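Local coordinates for heavy metal-binding domain-containing protein (PDB 3QKB), which is of unknown function but belongs to the DUF74 family, assembles from five copies and may, like its presumed relatives, bind heavy metals, at residues A[20-25]-A[80-85]; A[35-40]-A[104-109]; A[51-56]-A[86-91]; A[57-62]-A[98-103]. One frame throughout, in Å; residues are numbered along the deposited sequence. Where two conformers were deposited one is given.

Contact 1: residues A[20-25]-A[80-85]; sequences MFITTE and IGLKYN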
loop_
_atom_site.group_PDB
_atom_site.type_symbol
_atom_site.label_atom_id
_atom_site.label_comp_id
_atom_site.label_asym_id
_atom_site.label_seq_id
_atom_site.Cartn_x
_atom_site.Cartn_y
_atom_site.Cartn_z
HETATM N N MSE A 20 -8.426 -23.045 -5.964
HETATM C CA MSE A 20 -8.020 -22.643 -4.616
HETATM C C MSE A 20 -8.339 -21.162 -4.432
HETATM O O MSE A 20 -7.969 -20.352 -5.281
HETATM C CB MSE A 20 -6.520 -22.878 -4.476
HETATM C CG MSE A 20 -5.833 -22.060 -3.389
HETATM SE SE MSE A 20 -4.304 -22.919 -2.651
HETATM C CE MSE A 20 -5.051 -24.682 -2.218
ATOM N N PHE A 21 -8.964 -20.802 -3.307
ATOM C CA PHE A 21 -9.535 -19.448 -3.149
ATOM C C PHE A 21 -8.466 -18.399 -2.804
ATOM O O PHE A 21 -7.458 -18.708 -2.171
ATOM C CB PHE A 21 -10.691 -19.433 -2.126
ATOM C CG PHE A 21 -10.251 -19.471 -0.692
ATOM C CD1 PHE A 21 -10.046 -20.681 -0.040
ATOM C CD2 PHE A 21 -10.082 -18.291 0.028
ATOM C CE1 PHE A 21 -9.651 -20.710 1.305
ATOM C CE2 PHE A 21 -9.677 -18.309 1.362
ATOM C CZ PHE A 21 -9.460 -19.514 2.000
ATOM N N ILE A 22 -8.697 -17.168 -3.244
ATOM C CA ILE A 22 -7.820 -16.052 -2.925
ATOM C C ILE A 22 -8.670 -14.791 -2.680
ATOM O O ILE A 22 -9.680 -14.590 -3.347
ATOM C CB ILE A 22 -6.741 -15.850 -4.038
ATOM C CG1 ILE A 22 -5.722 -14.786 -3.625
ATOM C CG2 ILE A 22 -7.371 -15.494 -5.376
ATOM C CD1 ILE A 22 -4.277 -15.128 -4.014
ATOM N N THR A 23 -8.279 -13.982 -1.694
ATOM C CA THR A 23 -9.023 -12.766 -1.322
ATOM C C THR A 23 -8.101 -11.654 -0.783
ATOM O O THR A 23 -7.071 -11.919 -0.159
ATOM C CB THR A 23 -10.110 -13.078 -0.265
ATOM O OG1 THR A 23 -10.759 -11.876 0.153
ATOM C CG2 THR A 23 -9.500 -13.740 0.938
ATOM N N THR A 24 -8.500 -10.412 -1.037
ATOM C CA THR A 24 -7.790 -9.214 -0.560
ATOM C C THR A 24 -7.899 -9.001 0.939
ATOM O O THR A 24 -6.963 -8.508 1.561
ATOM C CB THR A 24 -8.319 -7.952 -1.257
ATOM O OG1 THR A 24 -7.797 -7.916 -2.588
ATOM C CG2 THR A 24 -7.883 -6.703 -0.523
ATOM N N GLU A 25 -9.051 -9.348 1.504
ATOM C CA GLU A 25 -9.318 -9.163 2.921
ATOM C C GLU A 25 -9.254 -10.511 3.633
ATOM O O GLU A 25 -8.907 -11.517 3.027
ATOM C CB GLU A 25 -10.682 -8.471 3.095
ATOM C CG GLU A 25 -10.756 -7.061 2.468
ATOM C CD GLU A 25 -9.783 -6.078 3.111
ATOM O OE1 GLU A 25 -9.885 -5.860 4.334
ATOM O OE2 GLU A 25 -8.902 -5.545 2.397
ATOM N N ILE A 80 -5.490 -15.520 2.131
ATOM C CA ILE A 80 -6.154 -14.284 2.565
ATOM C C ILE A 80 -5.161 -13.134 2.587
ATOM O O ILE A 80 -3.928 -13.354 2.600
ATOM C CB ILE A 80 -6.836 -14.441 3.933
ATOM C CG1 ILE A 80 -5.822 -14.643 5.086
ATOM C CG2 ILE A 80 -7.793 -15.592 3.871
ATOM C CD1 ILE A 80 -6.473 -14.624 6.464
ATOM N N GLY A 81 -5.694 -11.909 2.607
ATOM C CA GLY A 81 -4.879 -10.719 2.801
ATOM C C GLY A 81 -3.996 -10.367 1.622
ATOM O O GLY A 81 -2.948 -9.780 1.822
ATOM N N LEU A 82 -4.407 -10.717 0.394
ATOM C CA LEU A 82 -3.605 -10.411 -0.792
ATOM C C LEU A 82 -3.418 -8.909 -0.949
ATOM O O LEU A 82 -4.371 -8.137 -0.808
ATOM C CB LEU A 82 -4.256 -10.967 -2.064
ATOM C CG LEU A 82 -3.557 -10.718 -3.422
ATOM C CD1 LEU A 82 -2.136 -11.268 -3.442
ATOM C CD2 LEU A 82 -4.401 -11.311 -4.548
ATOM N N LYS A 83 -2.173 -8.514 -1.194
ATOM C CA LYS A 83 -1.841 -7.184 -1.708
ATOM C C LYS A 83 -0.849 -7.315 -2.864
ATOM O O LYS A 83 -0.183 -8.350 -3.015
ATOM C CB LYS A 83 -1.237 -6.310 -0.617
ATOM C CG LYS A 83 -2.137 -6.067 0.588
ATOM C CD LYS A 83 -3.423 -5.233 0.277
ATOM C CE LYS A 83 -4.447 -5.257 1.465
ATOM N NZ LYS A 83 -4.684 -6.641 2.156
ATOM N N TYR A 84 -0.775 -6.260 -3.674
ATOM C CA TYR A 84 0.178 -6.155 -4.770
ATOM C C TYR A 84 0.970 -4.867 -4.648
ATOM O O TYR A 84 0.383 -3.808 -4.454
ATOM C CB TYR A 84 -0.533 -6.069 -6.096
ATOM C CG TYR A 84 -1.332 -7.257 -6.531
ATOM C CD1 TYR A 84 -0.728 -8.466 -6.782
ATOM C CD2 TYR A 84 -2.682 -7.125 -6.824
ATOM C CE1 TYR A 84 -1.470 -9.553 -7.273
ATOM C CE2 TYR A 84 -3.425 -8.177 -7.295
ATOM C CZ TYR A 84 -2.832 -9.388 -7.521
ATOM O OH TYR A 84 -3.620 -10.413 -7.994
ATOM N N ASN A 85 2.282 -4.948 -4.807
ATOM C CA ASN A 85 3.101 -3.777 -5.120
ATOM C C ASN A 85 3.421 -3.810 -6.607
ATOM O O ASN A 85 3.597 -4.896 -7.173
ATOM C CB ASN A 85 4.399 -3.776 -4.300
ATOM C CG ASN A 85 4.153 -3.695 -2.801
ATOM O OD1 ASN A 85 2.999 -3.607 -2.343
ATOM N ND2 ASN A 85 5.235 -3.713 -2.026
#
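Thr23 O takes a nearly straight bond from Leu82 N (3.0 Å, 170° at the hydrogen), a backbone tie between 20-25 and 80-85. A second, Gly81 N to Glu25 O at 3.3 Å, comes in from well above the carbonyl plane. The third polar link is a side chain: Lys83, bent at chi2 and chi4, brings NZ to 3.0 Å from Thr24 O, in the carbonyl plane, and bonds weakly to Leu82 O. Glu25 OE2 lies 4.4 Å from Lys83 NZ, an attraction at long range and short of a salt bridge. Replacing Lys83 by a leucine would probably leave Thr24 O without this donor and take away a positive charge near Glu25 OE2.

The apolar contacts form two clusters. Ile22 CG1 packs on Leu82 CD2 (3.8 Å), while Ile80 CG2 meets Thr23 CG2 (3.9 Å) and the edge of the Phe21 ring, near its plane.

Further backbone bonds join Phe21 and Thr23 to Ile79, and Thr24 N bonds Thr105 OG1 of the second subunit. The evidence describes a short, weakly bonded strand about 21-22, outermost in this chain's sheet and parallel to 78-91, where that strand turns a corner at Gly81, at a subunit interface.

Contact 2: residues A[35-40]-A[104-109]; sequences DVVEAT and GTVILI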
loop_
_atom_site.group_PDB
_atom_site.type_symbol
_atom_site.label_atom_id
_atom_site.label_comp_id
_atom_site.label_asym_id
_atom_site.label_seq_id
_atom_site.Cartn_x
_atom_site.Cartn_y
_atom_site.Cartn_z
ATOM N N ASP A 35 1.600 -19.936 6.506
ATOM C CA ASP A 35 2.713 -18.963 6.351
ATOM C C ASP A 35 2.293 -17.800 5.460
ATOM O O ASP A 35 1.300 -17.903 4.739
ATOM C CB ASP A 35 3.954 -19.646 5.724
ATOM C CG ASP A 35 5.298 -18.994 6.138
ATOM O OD1 ASP A 35 5.345 -17.830 6.597
ATOM O OD2 ASP A 35 6.328 -19.666 5.975
ATOM N N VAL A 36 3.053 -16.702 5.516
ATOM C CA VAL A 36 2.970 -15.629 4.504
ATOM C C VAL A 36 3.837 -15.996 3.315
ATOM O O VAL A 36 4.943 -16.484 3.498
ATOM C CB VAL A 36 3.440 -14.274 5.053
ATOM C CG1 VAL A 36 3.478 -13.248 3.953
ATOM C CG2 VAL A 36 2.534 -13.816 6.180
ATOM N N VAL A 37 3.329 -15.771 2.106
ATOM C CA VAL A 37 4.053 -16.089 0.868
ATOM C C VAL A 37 4.083 -14.888 -0.036
ATOM O O VAL A 37 3.222 -14.041 0.032
ATOM C CB VAL A 37 3.418 -17.262 0.091
ATOM C CG1 VAL A 37 3.607 -18.573 0.850
ATOM C CG2 VAL A 37 1.944 -16.980 -0.204
ATOM N N GLU A 38 5.100 -14.843 -0.890
ATOM C CA GLU A 38 5.327 -13.745 -1.834
ATOM C C GLU A 38 5.737 -14.302 -3.218
ATOM O O GLU A 38 6.386 -15.353 -3.310
ATOM C CB GLU A 38 6.428 -12.806 -1.343
ATOM C CG GLU A 38 6.340 -12.424 0.121
ATOM C CD GLU A 38 6.994 -13.421 1.085
ATOM O OE1 GLU A 38 7.788 -14.318 0.657
ATOM O OE2 GLU A 38 6.704 -13.287 2.291
ATOM N N ALA A 39 5.373 -13.575 -4.267
ATOM C CA ALA A 39 5.776 -13.890 -5.623
ATOM C C ALA A 39 6.034 -12.579 -6.334
ATOM O O ALA A 39 5.378 -11.574 -6.028
ATOM C CB ALA A 39 4.687 -14.670 -6.327
ATOM N N THR A 40 7.028 -12.582 -7.227
ATOM C CA THR A 40 7.314 -11.456 -8.110
ATOM C C THR A 40 7.225 -11.953 -9.571
ATOM O O THR A 40 7.654 -13.076 -9.890
ATOM C CB THR A 40 8.723 -10.853 -7.819
ATOM O OG1 THR A 40 8.791 -10.415 -6.452
ATOM C CG2 THR A 40 9.035 -9.692 -8.747
ATOM N N GLY A 104 0.596 -12.510 0.399
ATOM C CA GLY A 104 -0.595 -12.825 1.201
ATOM C C GLY A 104 -0.350 -13.920 2.217
ATOM O O GLY A 104 0.757 -14.440 2.308
ATOM N N THR A 105 -1.383 -14.258 2.985
ATOM C CA THR A 105 -1.264 -15.261 4.044
ATOM C C THR A 105 -1.966 -16.552 3.648
ATOM O O THR A 105 -3.162 -16.545 3.406
ATOM C CB THR A 105 -1.853 -14.737 5.355
ATOM O OG1 THR A 105 -1.266 -13.467 5.654
ATOM C CG2 THR A 105 -1.574 -15.710 6.493
ATOM N N VAL A 106 -1.217 -17.653 3.595
ATOM C CA VAL A 106 -1.782 -18.957 3.287
ATOM C C VAL A 106 -2.398 -19.535 4.551
ATOM O O VAL A 106 -1.712 -19.626 5.569
ATOM C CB VAL A 106 -0.727 -19.925 2.796
ATOM C CG1 VAL A 106 -1.348 -21.298 2.545
ATOM C CG2 VAL A 106 -0.084 -19.396 1.534
ATOM N N ILE A 107 -3.681 -19.931 4.473
ATOM C CA ILE A 107 -4.427 -20.483 5.616
ATOM C C ILE A 107 -4.990 -21.877 5.318
ATOM O O ILE A 107 -5.033 -22.306 4.154
ATOM C CB ILE A 107 -5.569 -19.523 6.084
ATOM C CG1 ILE A 107 -6.607 -19.259 4.981
ATOM C CG2 ILE A 107 -4.994 -18.206 6.529
ATOM C CD1 ILE A 107 -7.850 -18.544 5.507
ATOM N N LEU A 108 -5.396 -22.570 6.392
ATOM C CA LEU A 108 -6.096 -23.869 6.343
ATOM C C LEU A 108 -7.358 -23.764 7.220
ATOM O O LEU A 108 -7.263 -23.422 8.403
ATOM C CB LEU A 108 -5.176 -24.983 6.865
ATOM C CG LEU A 108 -5.642 -26.461 6.809
ATOM C CD1 LEU A 108 -5.968 -26.943 5.389
ATOM C CD2 LEU A 108 -4.586 -27.376 7.426
ATOM N N ILE A 109 -8.522 -24.075 6.638
ATOM C CA ILE A 109 -9.834 -23.886 7.301
ATOM C C ILE A 109 -10.020 -24.974 8.408
ATOM O O ILE A 109 -9.366 -26.006 8.336
ATOM C CB ILE A 109 -10.988 -23.913 6.238
ATOM C CG1 ILE A 109 -10.753 -22.852 5.149
ATOM C CG2 ILE A 109 -12.356 -23.684 6.869
#
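Asp35 O receives the shortest bond across this contact, from Val106 N at 2.8 Å. The return bond of that pair, Asp35 N to Val106 O, is weak at 3.5 Å. Two residues further on, Val37 and Gly104 exchange both of their backbone bonds: Val37 N to Gly104 O at 2.9 Å and Gly104 N to Val37 O at 3.1 Å. Gly104 O is also approached by Val36 CA in a CA-H...O contact of 3.3 Å. Asp35-Val106 and Val37-Gly104 are thus hydrogen-bonded antiparallel pairs, with the non-hydrogen-bonded pair Val36-Thr105 between them. The N-to-C directions of the short strand segments differ by 133°, well short of strict antiparallel.

On the face of Val37 and Val106, methyl meets methyl: Val37 CG2 is 3.6 Å from Val106 CG2. That branch of Val37 sits between its backbone N and carbonyl carbon, with CG1 (chi1 -69°) beside the N and also near Val106. On the other face Val36 CG2 lies 3.9 Å from Thr105 OG1, which accepts a hydrogen bond from Thr24 N of the third subunit.

The pairing joins 31-44, an outermost strand within this chain, to 94-109. Helix 56-73 packs on the valine face, with Leu67 touching Val37 and Ala71 touching Val106, whereas Thr105 touches Ile80 of the next strand, 78-91.

Contact 3: residues A[51-56]-A[86-91]; sequences DKYNMF and TEVVEV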
loop_
_atom_site.group_PDB
_atom_site.type_symbol
_atom_site.label_atom_id
_atom_site.label_comp_id
_atom_site.label_asym_id
_atom_site.label_seq_id
_atom_site.Cartn_x
_atom_site.Cartn_y
_atom_site.Cartn_z
ATOM N N ASP A 51 4.114 2.906 -23.730
ATOM C CA ASP A 51 2.758 3.315 -23.312
ATOM C C ASP A 51 1.821 2.157 -22.899
ATOM O O ASP A 51 0.705 2.416 -22.482
ATOM C CB ASP A 51 2.096 4.174 -24.411
ATOM C CG ASP A 51 1.882 3.424 -25.703
ATOM O OD1 ASP A 51 2.702 2.538 -26.018
ATOM O OD2 ASP A 51 0.917 3.743 -26.421
ATOM N N LYS A 52 2.282 0.904 -22.966
ATOM C CA LYS A 52 1.382 -0.271 -22.897
ATOM C C LYS A 52 1.238 -0.776 -21.469
ATOM O O LYS A 52 1.651 -1.893 -21.153
ATOM C CB LYS A 52 1.906 -1.408 -23.789
ATOM C CG LYS A 52 2.093 -1.060 -25.257
ATOM C CD LYS A 52 0.763 -0.913 -26.009
ATOM C CE LYS A 52 0.989 -0.834 -27.531
ATOM N NZ LYS A 52 1.960 0.233 -27.969
ATOM N N TYR A 53 0.634 0.034 -20.596
ATOM C CA TYR A 53 0.509 -0.341 -19.168
ATOM C C TYR A 53 -0.553 -1.414 -18.927
ATOM O O TYR A 53 -0.497 -2.093 -17.921
ATOM C CB TYR A 53 0.374 0.917 -18.276
ATOM C CG TYR A 53 1.622 1.747 -18.435
ATOM C CD1 TYR A 53 2.831 1.338 -17.847
ATOM C CD2 TYR A 53 1.658 2.827 -19.313
ATOM C CE1 TYR A 53 4.017 2.028 -18.065
ATOM C CE2 TYR A 53 2.846 3.536 -19.527
ATOM C CZ TYR A 53 4.017 3.124 -18.892
ATOM O OH TYR A 53 5.179 3.805 -19.125
ATOM N N ASN A 54 -1.450 -1.625 -19.897
ATOM C CA ASN A 54 -2.328 -2.829 -19.998
ATOM C C ASN A 54 -1.600 -4.165 -19.856
ATOM O O ASN A 54 -2.191 -5.184 -19.513
ATOM C CB ASN A 54 -3.097 -2.827 -21.346
ATOM C CG ASN A 54 -2.159 -2.784 -22.578
ATOM O OD1 ASN A 54 -1.522 -1.762 -22.851
ATOM N ND2 ASN A 54 -2.085 -3.892 -23.314
HETATM N N MSE A 55 -0.307 -4.167 -20.173
HETATM C CA MSE A 55 0.501 -5.368 -20.055
HETATM C C MSE A 55 0.802 -5.801 -18.638
HETATM O O MSE A 55 1.312 -6.909 -18.449
HETATM C CB MSE A 55 1.809 -5.209 -20.828
HETATM C CG MSE A 55 1.597 -5.240 -22.351
HETATM SE SE MSE A 55 3.281 -5.314 -23.181
HETATM C CE MSE A 55 3.287 -7.188 -23.719
ATOM N N PHE A 56 0.509 -4.944 -17.644
ATOM C CA PHE A 56 0.459 -5.376 -16.244
ATOM C C PHE A 56 -0.556 -6.494 -15.990
ATOM O O PHE A 56 -0.381 -7.258 -15.054
ATOM C CB PHE A 56 0.130 -4.206 -15.289
ATOM C CG PHE A 56 1.329 -3.468 -14.780
ATOM C CD1 PHE A 56 2.023 -3.947 -13.698
ATOM C CD2 PHE A 56 1.754 -2.276 -15.373
ATOM C CE1 PHE A 56 3.132 -3.259 -13.203
ATOM C CE2 PHE A 56 2.854 -1.578 -14.893
ATOM C CZ PHE A 56 3.547 -2.059 -13.816
ATOM N N THR A 86 3.510 -2.629 -7.226
ATOM C CA THR A 86 3.885 -2.480 -8.631
ATOM C C THR A 86 5.021 -1.472 -8.785
ATOM O O THR A 86 5.095 -0.492 -8.037
ATOM C CB THR A 86 2.683 -2.022 -9.483
ATOM O OG1 THR A 86 1.968 -0.984 -8.801
ATOM C CG2 THR A 86 1.751 -3.158 -9.739
ATOM N N GLU A 87 5.909 -1.721 -9.755
ATOM C CA GLU A 87 6.911 -0.712 -10.201
ATOM C C GLU A 87 7.021 -0.654 -11.705
ATOM O O GLU A 87 6.840 -1.682 -12.386
ATOM C CB GLU A 87 8.305 -1.022 -9.652
ATOM C CG GLU A 87 8.451 -0.941 -8.122
ATOM C CD GLU A 87 8.263 -2.268 -7.428
ATOM O OE1 GLU A 87 8.875 -3.274 -7.860
ATOM O OE2 GLU A 87 7.533 -2.303 -6.432
ATOM N N VAL A 88 7.304 0.544 -12.224
ATOM C CA VAL A 88 7.699 0.734 -13.609
ATOM C C VAL A 88 9.138 1.172 -13.598
ATOM O O VAL A 88 9.442 2.299 -13.209
ATOM C CB VAL A 88 6.824 1.766 -14.322
ATOM C CG1 VAL A 88 7.277 1.967 -15.798
ATOM C CG2 VAL A 88 5.385 1.325 -14.261
ATOM N N VAL A 89 10.025 0.260 -14.007
ATOM C CA VAL A 89 11.465 0.457 -13.910
ATOM C C VAL A 89 11.989 1.056 -15.210
ATOM O O VAL A 89 11.687 0.548 -16.289
ATOM C CB VAL A 89 12.210 -0.860 -13.605
ATOM C CG1 VAL A 89 13.661 -0.598 -13.518
ATOM C CG2 VAL A 89 11.705 -1.485 -12.297
ATOM N N GLU A 90 12.750 2.147 -15.088
ATOM C CA GLU A 90 13.239 2.900 -16.235
ATOM C C GLU A 90 14.705 2.524 -16.481
ATOM O O GLU A 90 15.430 2.288 -15.529
ATOM C CB GLU A 90 13.088 4.409 -16.005
ATOM C CG GLU A 90 11.619 4.905 -16.003
ATOM C CD GLU A 90 11.374 6.183 -15.143
ATOM O OE1 GLU A 90 12.311 7.016 -14.991
ATOM O OE2 GLU A 90 10.230 6.343 -14.614
ATOM N N VAL A 91 15.109 2.411 -17.744
ATOM C CA VAL A 91 16.500 2.252 -18.134
ATOM C C VAL A 91 16.825 3.300 -19.194
ATOM O O VAL A 91 16.143 3.371 -20.214
ATOM C CB VAL A 91 16.733 0.867 -18.727
ATOM C CG1 VAL A 91 18.177 0.724 -19.294
ATOM C CG2 VAL A 91 16.415 -0.190 -17.671
#
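Phe56 and Val88 meet at the ring's outer edge: Val88 CG2 lies 3.9 Å from Phe56 CZ, in the plane of the ring. They are the two residues with the most surface buried. Phe56 directs its CB toward strand 86-91, and its far end reaches between the side chains of Thr86 and Val88. Glu87 O also comes to the ring edge, 3.6 Å from Phe56 CZ, an orientation in which the carbonyl oxygen faces the slightly positive ring hydrogens. Thr86 adds its methyl, CG2 being 3.7 Å from Phe56 CE1 at an oblique angle to the ring. With chi1 at 44°, Thr86 places that methyl anti to its carbonyl carbon and leaves OG1 to bond Glu87 OE2 and Asn85 ND2, both of the second subunit.

Val88 uses its other branch for Tyr53. Val88 CG1 is 4.0 Å from Tyr53 CE1, again at the ring edge, and the two side chains cross at about a right angle. CG2, besides meeting Phe56, also lies near Tyr53 CE1. Phe56 packs on Leu98 and Val100 of strand 94-109, and both rings also meet aromatic rings of the second subunit, His101 for Phe56 and Phe97 for Tyr53.

No hydrogen bond or salt bridge passes between 51-56 and 86-91. The turn leading into helix 56-73 thus meets this strand through apolar contacts and one carbonyl at a ring edge, burying 190 Å² summed over both sides.

Contact 4: residues A[57-62]-A[98-103]; sequences DQLFDE and LVVHGY
Val100 is the bump in this contact, and Leu59 and Phe60 form the hollow that receives it. Its CG2 methyl lies 3.7 Å from Leu59 CB on one flank and over a face of the Phe60 ring on the other. The ring contact is a CH-pi interaction: CG2 stands 4.1 Å from the ring centroid, 18° off the normal. CG1 of Val100, anti to the backbone N, reaches the rim of the same ring, 3.9 Å from Phe60 CD1. Both branches of the valine are thus in use, and its side chain crosses that of Phe60 at about a right angle.

Leu59 points at the strand and supplies the return bump. Its extended chi2 (174°) carries CD1 beyond Val100 to Leu98, where it lies beside the carbonyl oxygen and 3.7 Å from Leu98 CB. Phe60 starts from a CB directed away from the strand, yet its ring end swings back to it. Were Phe60 an alanine, the Val100 methyls would probably face a gap and the Tyr84 ring would lose one of its edge-to-face partners.

No hydrogen bond crosses the interface. Helix 57-62 runs 29° from strand 98-103, the closest approach of the short axes being 8.2 Å. It lies on one face of the sheet, where strand 98-103 is flanked by 31-44, bonded through Leu43, Ser41 and Ala39, and by 78-91, bonded through Glu87 and Asn85.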
loop_
_atom_site.group_PDB
_atom_site.type_symbol
_atom_site.label_atom_id
_atom_site.label_comp_id
_atom_site.label_asym_id
_atom_site.label_seq_id
_atom_site.Cartn_x
_atom_site.Cartn_y
_atom_site.Cartn_z
ATOM N N ASP A 57 -1.623 -6.561 -16.781
ATOM C CA ASP A 57 -2.673 -7.576 -16.589
ATOM C C ASP A 57 -2.093 -8.996 -16.455
ATOM O O ASP A 57 -2.358 -9.693 -15.464
ATOM C CB ASP A 57 -3.693 -7.523 -17.749
ATOM C CG ASP A 57 -4.616 -6.252 -17.703
ATOM O OD1 ASP A 57 -4.548 -5.411 -16.729
ATOM O OD2 ASP A 57 -5.413 -6.116 -18.667
ATOM N N GLN A 58 -1.249 -9.358 -17.422
ATOM C CA GLN A 58 -0.487 -10.628 -17.427
ATOM C C GLN A 58 0.212 -10.904 -16.119
ATOM O O GLN A 58 0.218 -12.035 -15.634
ATOM C CB GLN A 58 0.649 -10.602 -18.459
ATOM C CG GLN A 58 0.309 -10.316 -19.876
ATOM C CD GLN A 58 1.536 -9.929 -20.643
ATOM O OE1 GLN A 58 1.531 -8.945 -21.399
ATOM N NE2 GLN A 58 2.621 -10.679 -20.435
ATOM N N LEU A 59 0.897 -9.874 -15.626
ATOM C CA LEU A 59 1.811 -10.004 -14.514
ATOM C C LEU A 59 1.053 -10.268 -13.219
ATOM O O LEU A 59 1.491 -11.070 -12.404
ATOM C CB LEU A 59 2.690 -8.748 -14.393
ATOM C CG LEU A 59 3.663 -8.452 -15.538
ATOM C CD1 LEU A 59 4.320 -7.126 -15.304
ATOM C CD2 LEU A 59 4.719 -9.533 -15.681
ATOM N N PHE A 60 -0.088 -9.608 -13.040
ATOM C CA PHE A 60 -0.959 -9.908 -11.906
ATOM C C PHE A 60 -1.415 -11.372 -11.931
ATOM O O PHE A 60 -1.375 -12.031 -10.897
ATOM C CB PHE A 60 -2.193 -8.998 -11.874
ATOM C CG PHE A 60 -1.897 -7.567 -11.521
ATOM C CD1 PHE A 60 -1.401 -7.236 -10.268
ATOM C CD2 PHE A 60 -2.144 -6.538 -12.437
ATOM C CE1 PHE A 60 -1.116 -5.901 -9.933
ATOM C CE2 PHE A 60 -1.872 -5.207 -12.106
ATOM C CZ PHE A 60 -1.360 -4.890 -10.849
ATOM N N ASP A 61 -1.842 -11.867 -13.104
ATOM C CA ASP A 61 -2.237 -13.281 -13.260
ATOM C C ASP A 61 -1.106 -14.218 -12.901
ATOM O O ASP A 61 -1.314 -15.179 -12.154
ATOM C CB ASP A 61 -2.699 -13.596 -14.696
ATOM C CG ASP A 61 -4.213 -13.444 -14.891
ATOM O OD1 ASP A 61 -4.864 -12.660 -14.153
ATOM O OD2 ASP A 61 -4.755 -14.109 -15.814
ATOM N N GLU A 62 0.087 -13.925 -13.429
ATOM C CA GLU A 62 1.288 -14.737 -13.174
ATOM C C GLU A 62 1.646 -14.725 -11.696
ATOM O O GLU A 62 1.932 -15.764 -11.131
ATOM C CB GLU A 62 2.482 -14.244 -14.018
ATOM C CG GLU A 62 3.724 -15.212 -14.064
ATOM C CD GLU A 62 4.968 -14.566 -14.736
ATOM O OE1 GLU A 62 4.851 -14.163 -15.924
ATOM O OE2 GLU A 62 6.044 -14.454 -14.071
ATOM N N LEU A 98 8.196 -3.767 -16.370
ATOM C CA LEU A 98 7.023 -3.724 -15.526
ATOM C C LEU A 98 7.160 -4.873 -14.524
ATOM O O LEU A 98 7.416 -5.982 -14.899
ATOM C CB LEU A 98 5.752 -3.878 -16.369
ATOM C CG LEU A 98 5.529 -2.863 -17.510
ATOM C CD1 LEU A 98 4.144 -3.051 -18.167
ATOM C CD2 LEU A 98 5.715 -1.413 -17.020
ATOM N N VAL A 99 7.011 -4.569 -13.247
ATOM C CA VAL A 99 7.215 -5.523 -12.165
ATOM C C VAL A 99 5.985 -5.505 -11.244
ATOM O O VAL A 99 5.536 -4.427 -10.847
ATOM C CB VAL A 99 8.458 -5.127 -11.338
ATOM C CG1 VAL A 99 8.701 -6.123 -10.138
ATOM C CG2 VAL A 99 9.674 -4.989 -12.265
ATOM N N VAL A 100 5.430 -6.688 -10.966
ATOM C CA VAL A 100 4.425 -6.884 -9.915
ATOM C C VAL A 100 5.016 -7.750 -8.800
ATOM O O VAL A 100 5.708 -8.739 -9.086
ATOM C CB VAL A 100 3.162 -7.585 -10.464
ATOM C CG1 VAL A 100 2.264 -8.073 -9.307
ATOM C CG2 VAL A 100 2.406 -6.652 -11.364
ATOM N N HIS A 101 4.762 -7.369 -7.546
ATOM C CA HIS A 101 4.955 -8.259 -6.405
ATOM C C HIS A 101 3.614 -8.538 -5.811
ATOM O O HIS A 101 2.883 -7.603 -5.516
ATOM C CB HIS A 101 5.811 -7.599 -5.338
ATOM C CG HIS A 101 6.989 -6.888 -5.883
ATOM N ND1 HIS A 101 8.116 -7.554 -6.303
ATOM C CD2 HIS A 101 7.208 -5.574 -6.114
ATOM C CE1 HIS A 101 8.979 -6.677 -6.775
ATOM N NE2 HIS A 101 8.451 -5.470 -6.675
ATOM N N GLY A 102 3.294 -9.812 -5.619
ATOM C CA GLY A 102 2.076 -10.224 -4.897
ATOM C C GLY A 102 2.448 -10.899 -3.589
ATOM O O GLY A 102 3.433 -11.646 -3.541
ATOM N N TYR A 103 1.680 -10.647 -2.531
ATOM C CA TYR A 103 1.876 -11.385 -1.285
ATOM C C TYR A 103 0.608 -11.520 -0.490
ATOM O O TYR A 103 -0.339 -10.771 -0.690
ATOM C CB TYR A 103 2.963 -10.740 -0.432
ATOM C CG TYR A 103 2.637 -9.357 0.099
ATOM C CD1 TYR A 103 2.836 -8.222 -0.684
ATOM C CD2 TYR A 103 2.184 -9.179 1.390
ATOM C CE1 TYR A 103 2.559 -6.922 -0.193
ATOM C CE2 TYR A 103 1.896 -7.883 1.898
ATOM C CZ TYR A 103 2.077 -6.766 1.093
ATOM O OH TYR A 103 1.803 -5.495 1.594
#

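How the contacts relate
From the N terminus, contact 1 closes the first loop by bringing 80-85 back to 20-25. Contact 2 starts inside that loop, at 35-40, and ends beyond it at 104-109, so the two cross. Contacts 3 and 4 also begin within the loop of contact 1 and end past it, so both cross contact 1, and they cross each other; both are nested in the loop of contact 2. Contacts 1 and 2 add the outer strands to the sheet, whereas contacts 3 and 4 lay the start of helix 56-73 and its preceding turn on strands 78-91 and 94-109. Contacts 1 and 3 share strand 78-91, with centres about 22 Å apart, on opposite sides of the chain's centre.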